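Local coordinates for protein translation elongation factor 1A (Methanosarcina mazei, PDB 3WND), which binds cysteinyl-tRNA(Cys) in its GTP-bound form and probably acts in translation as a SelB/EF-Tu/aIF2-gamma-like elongation factor, at residues Gly217-Lys220 with Asp221-Thr225; Thr225-Phe228 with Pro229-Arg232. All coordinates share one frame; numbering follows the deposited sequence.

Contact 1. Residues Gly217-Lys220 with Asp221-Thr225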
loop_
_atom_site.group_PDB
_atom_site.type_symbol
_atom_site.label_atom_id
_atom_site.label_comp_id
_atom_site.label_asym_id
_atom_site.label_seq_id
_atom_site.Cartn_x
_atom_site.Cartn_y
_atom_site.Cartn_z
ATOM N N GLY A 217 7.378 5.764 -14.212
ATOM C CA GLY A 217 7.257 6.280 -15.553
ATOM C C GLY A 217 6.195 7.377 -15.614
ATOM O O GLY A 217 5.752 7.926 -14.608
ATOM N N ILE A 218 5.817 7.677 -16.848
ATOM C CA ILE A 218 4.724 8.632 -17.104
ATOM C C ILE A 218 3.792 7.938 -18.077
ATOM O O ILE A 218 4.187 7.611 -19.193
ATOM C CB ILE A 218 5.194 9.975 -17.710
ATOM C CG1 ILE A 218 6.246 10.615 -16.813
ATOM C CG2 ILE A 218 3.977 10.918 -17.936
ATOM C CD1 ILE A 218 6.769 11.968 -17.281
ATOM N N SER A 219 2.533 7.698 -17.641
ATOM C CA SER A 219 1.568 7.058 -18.548
ATOM C C SER A 219 0.936 8.175 -19.394
ATOM O O SER A 219 0.702 9.265 -18.912
ATOM C CB SER A 219 0.486 6.317 -17.708
ATOM O OG SER A 219 -0.479 5.767 -18.522
ATOM N N LYS A 220 0.750 7.934 -20.683
ATOM C CA LYS A 220 0.227 8.971 -21.569
ATOM C C LYS A 220 -1.068 8.544 -22.192
ATOM O O LYS A 220 -1.266 7.363 -22.547
ATOM C CB LYS A 220 1.250 9.260 -22.673
ATOM C CG LYS A 220 2.514 9.975 -22.164
ATOM C CD LYS A 220 3.582 10.079 -23.263
ATOM C CE LYS A 220 3.235 11.020 -24.385
ATOM N NZ LYS A 220 3.221 12.410 -23.807
ATOM N N ASP A 221 -1.973 9.532 -22.315
ATOM C CA ASP A 221 -3.236 9.261 -23.018
ATOM C C ASP A 221 -2.936 8.792 -24.441
ATOM O O ASP A 221 -2.013 9.274 -25.097
ATOM C CB ASP A 221 -4.070 10.554 -22.973
ATOM C CG ASP A 221 -5.522 10.335 -23.419
ATOM O OD1 ASP A 221 -6.039 9.218 -23.523
ATOM O OD2 ASP A 221 -6.174 11.365 -23.582
ATOM N N LYS A 222 -3.696 7.783 -24.903
ATOM C CA LYS A 222 -3.510 7.189 -26.203
ATOM C C LYS A 222 -2.354 6.184 -26.280
ATOM O O LYS A 222 -2.102 5.619 -27.336
ATOM C CB LYS A 222 -3.504 8.194 -27.351
ATOM C CG LYS A 222 -4.670 9.206 -27.209
ATOM C CD LYS A 222 -6.022 8.366 -27.162
ATOM C CE LYS A 222 -7.229 9.214 -27.478
ATOM N NZ LYS A 222 -7.411 10.098 -26.373
ATOM N N ASP A 223 -1.667 5.904 -25.157
ATOM C CA ASP A 223 -0.645 4.875 -25.202
ATOM C C ASP A 223 -1.216 3.513 -25.647
ATOM O O ASP A 223 -2.317 3.144 -25.311
ATOM C CB ASP A 223 -0.057 4.631 -23.781
ATOM C CG ASP A 223 1.121 5.591 -23.481
ATOM O OD1 ASP A 223 1.615 6.314 -24.397
ATOM O OD2 ASP A 223 1.508 5.534 -22.288
ATOM N N LYS A 224 -0.450 2.852 -26.477
ATOM C CA LYS A 224 -0.769 1.499 -26.809
ATOM C C LYS A 224 0.193 0.657 -25.997
ATOM O O LYS A 224 1.417 0.803 -26.113
ATOM C CB LYS A 224 -0.543 1.326 -28.316
ATOM C CG LYS A 224 -1.524 2.197 -29.185
ATOM C CD LYS A 224 -1.499 1.738 -30.666
ATOM C CE LYS A 224 -2.788 0.982 -31.032
ATOM N NZ LYS A 224 -4.041 1.758 -30.742
ATOM N N THR A 225 -0.348 -0.224 -25.144
ATOM C CA THR A 225 0.508 -0.909 -24.170
ATOM C C THR A 225 -0.165 -2.192 -23.910
ATOM O O THR A 225 -0.917 -2.667 -24.813
ATOM C CB THR A 225 0.751 0.006 -22.946
ATOM O OG1 THR A 225 1.649 -0.606 -22.032
ATOM C CG2 THR A 225 -0.556 0.456 -22.268
HETATM O O HOH W 1 4.021 6.277 -21.578
HETATM O O HOH W 2 0.866 3.961 -20.068
#

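Contact 2. Residues Thr225-Phe228 with Pro229-Arg232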
loop_
_atom_site.group_PDB
_atom_site.type_symbol
_atom_site.label_atom_id
_atom_site.label_comp_id
_atom_site.label_asym_id
_atom_site.label_seq_id
_atom_site.Cartn_x
_atom_site.Cartn_y
_atom_site.Cartn_z
ATOM N N THR A 225 -0.348 -0.224 -25.144
ATOM C CA THR A 225 0.508 -0.909 -24.170
ATOM C C THR A 225 -0.165 -2.192 -23.910
ATOM O O THR A 225 -0.917 -2.667 -24.813
ATOM C CB THR A 225 0.751 0.006 -22.946
ATOM O OG1 THR A 225 1.649 -0.606 -22.032
ATOM C CG2 THR A 225 -0.556 0.456 -22.268
ATOM N N LYS A 226 0.105 -2.834 -22.766
ATOM C CA LYS A 226 -0.477 -4.178 -22.479
ATOM C C LYS A 226 -1.042 -4.261 -21.064
ATOM O O LYS A 226 -0.766 -3.377 -20.249
ATOM C CB LYS A 226 0.532 -5.288 -22.622
ATOM C CG LYS A 226 1.010 -5.527 -24.095
ATOM C CD LYS A 226 1.896 -6.811 -24.144
ATOM C CE LYS A 226 2.300 -7.195 -25.575
ATOM N NZ LYS A 226 2.785 -8.611 -25.541
ATOM N N ILE A 227 -1.850 -5.295 -20.808
ATOM C CA ILE A 227 -2.288 -5.546 -19.457
ATOM C C ILE A 227 -1.877 -6.963 -19.104
ATOM O O ILE A 227 -2.121 -7.889 -19.951
ATOM C CB ILE A 227 -3.790 -5.250 -19.276
ATOM C CG1 ILE A 227 -4.224 -5.324 -17.771
ATOM C CG2 ILE A 227 -4.660 -6.111 -20.216
ATOM C CD1 ILE A 227 -5.581 -4.661 -17.586
ATOM N N PHE A 228 -1.407 -7.129 -17.878
ATOM C CA PHE A 228 -0.924 -8.427 -17.365
ATOM C C PHE A 228 -1.645 -8.714 -16.068
ATOM O O PHE A 228 -1.985 -7.768 -15.357
ATOM C CB PHE A 228 0.596 -8.328 -17.067
ATOM C CG PHE A 228 1.398 -8.170 -18.298
ATOM C CD1 PHE A 228 1.731 -6.930 -18.736
ATOM C CD2 PHE A 228 1.823 -9.295 -18.995
ATOM C CE1 PHE A 228 2.441 -6.738 -19.925
ATOM C CE2 PHE A 228 2.513 -9.156 -20.170
ATOM C CZ PHE A 228 2.849 -7.868 -20.625
ATOM N N PRO A 229 -1.835 -10.008 -15.736
ATOM C CA PRO A 229 -1.224 -11.179 -16.370
ATOM C C PRO A 229 -1.978 -11.700 -17.637
ATOM O O PRO A 229 -1.520 -12.665 -18.255
ATOM C CB PRO A 229 -1.320 -12.261 -15.265
ATOM C CG PRO A 229 -2.604 -11.851 -14.535
ATOM C CD PRO A 229 -2.553 -10.346 -14.506
ATOM N N LEU A 230 -3.024 -10.991 -18.094
ATOM C CA LEU A 230 -3.726 -11.382 -19.391
ATOM C C LEU A 230 -2.777 -11.437 -20.580
ATOM O O LEU A 230 -2.871 -12.323 -21.430
ATOM C CB LEU A 230 -4.778 -10.343 -19.680
ATOM C CG LEU A 230 -6.106 -10.607 -19.041
ATOM C CD1 LEU A 230 -7.050 -9.561 -19.647
ATOM C CD2 LEU A 230 -6.523 -12.019 -19.384
ATOM N N ASP A 231 -1.795 -10.538 -20.613
ATOM C CA ASP A 231 -0.884 -10.343 -21.737
ATOM C C ASP A 231 -1.688 -9.992 -22.997
ATOM O O ASP A 231 -1.605 -10.616 -24.052
ATOM C CB ASP A 231 0.008 -11.551 -21.910
ATOM C CG ASP A 231 1.256 -11.273 -22.774
ATOM O OD1 ASP A 231 1.368 -10.194 -23.421
ATOM O OD2 ASP A 231 2.117 -12.161 -22.835
ATOM N N ARG A 232 -2.426 -8.914 -22.878
ATOM C CA ARG A 232 -3.288 -8.479 -23.946
ATOM C C ARG A 232 -2.925 -7.045 -24.362
ATOM O O ARG A 232 -2.711 -6.158 -23.486
ATOM C CB ARG A 232 -4.747 -8.641 -23.484
ATOM C CG ARG A 232 -5.825 -8.238 -24.505
ATOM C CD ARG A 232 -7.222 -8.676 -24.036
ATOM N NE ARG A 232 -8.222 -8.337 -25.032
ATOM C CZ ARG A 232 -8.593 -9.149 -26.016
ATOM N NH1 ARG A 232 -8.026 -10.360 -26.110
ATOM N NH2 ARG A 232 -9.513 -8.753 -26.940
#

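Contact 1. Residues Gly217-Lys220 with Asp221-Thr225
Asp223 folds its carboxylate back onto the backbone of Lys220, three residues earlier. The amide of Lys220 donates to Asp223 OD2, N to OD2 3.0 Å and nearly straight at 163°. The N-H meets this oxygen from well above the carboxylate plane. In the opposite direction Asp223 N donates to Lys220 O at 3.0 Å, the closing bond of a type II beta turn from Lys220 to Asp223. Lys222 takes the positive phi of this turn, 79°. The other carboxylate oxygen, Asp223 OD1, rests against Lys220 CB at 3.4 Å. CG of Asp223 lies beside its own backbone N and opposite the carbonyl carbon (chi1 -87°), which swings the carboxylate over the start of the turn.

Two waters complete the grip on OD2, so three donors hold this one oxygen. One water donates to Asp223 OD2 at 2.7 Å and also to Ile218 O. The second donates to Asp223 OD2 at 2.8 Å and is hydrogen-bonded to Ser219 OG. Replacing Asp223 by alanine would probably take from the Lys220 amide and both waters the acceptor they share, leaving the bond from Asp223 N to Lys220 O as the only one of the two direct bonds.

Within the turn Lys222 NZ makes a salt bridge with Asp221, with weak hydrogen bonds to OD1 and OD2, both 3.3 Å. Its stronger partner is the carbonyl of Arg237. The segment 218-220 pairs antiparallel with strand 248-250, with a Ser219-Ala249 backbone bond. Lys222 and Asp223 bond through their backbones to Ile236 of strand 232-241, and Ser219 packs on Ile236 and Ile239. The turn thus leads the chain from the small two-stranded sheet into strand 224-228 of the larger antiparallel sheet.

Contact 2. Residues Thr225-Phe228 with Pro229-Arg232
A G1 beta bulge closes the hairpin here, with Asp231 and Arg232 both facing Ile227. Ile227 and Arg232 form an antiparallel hydrogen-bonded pair. Ile227 N donates to Arg232 O at 2.9 Å, in the carbonyl plane, and Arg232 N returns a bond to Ile227 O at 3.1 Å. Asp231 N also approaches Ile227 O, at 2.7 Å, but its bond is weak because it is bent to 119°.

One face of the hairpin carries Lys226, Phe228 and Asp231. The extended Lys226 chain runs alongside Asp231 and ends in a salt bridge, NZ to OD1 3.0 Å, using the syn lone pair of OD1. Asp231 CG stands opposite its backbone N (chi1 -163°), which lays the carboxylate beside the Phe228 ring, Phe228 CE2 to Asp231 CG 3.6 Å. The ring and carboxylate planes are 38° apart. On the other face Ile227 CG2 packs loosely on Leu230 CD1, 4.2 Å, and on Arg232 CB, 4.1 Å.

The peptide before Pro229 is cis, which probably helps the chain turn back. Leu230 N is buried without a partner. Outside the hairpin, Lys226 and Phe228 bond through their backbones to Ser274 and Ile272, and Arg232 NE bonds to Asn261 O. A positive phi at Asp231, the first bulge position, is characteristic of the G1 bulge at the end of a beta hairpin.

How the contacts relate
The two contacts follow one another along the chain, with contact 1 first. They share Thr225 and strand 224-228, and their centres lie about 14 Å apart. Contact 1 brings the chain into this strand. Contact 2 takes it out again and into strand 232-241, its antiparallel partner. The strand is therefore bounded by a turn at each end, a type II beta turn before it and a bulged hairpin after it, and its other edge pairs with strand 272-274. Both contacts lie on the same side of the chain's centre, away from the GDP-binding residues. They belong to the beta-rich region after the nucleotide-binding domain, probably the SelB-like domain II.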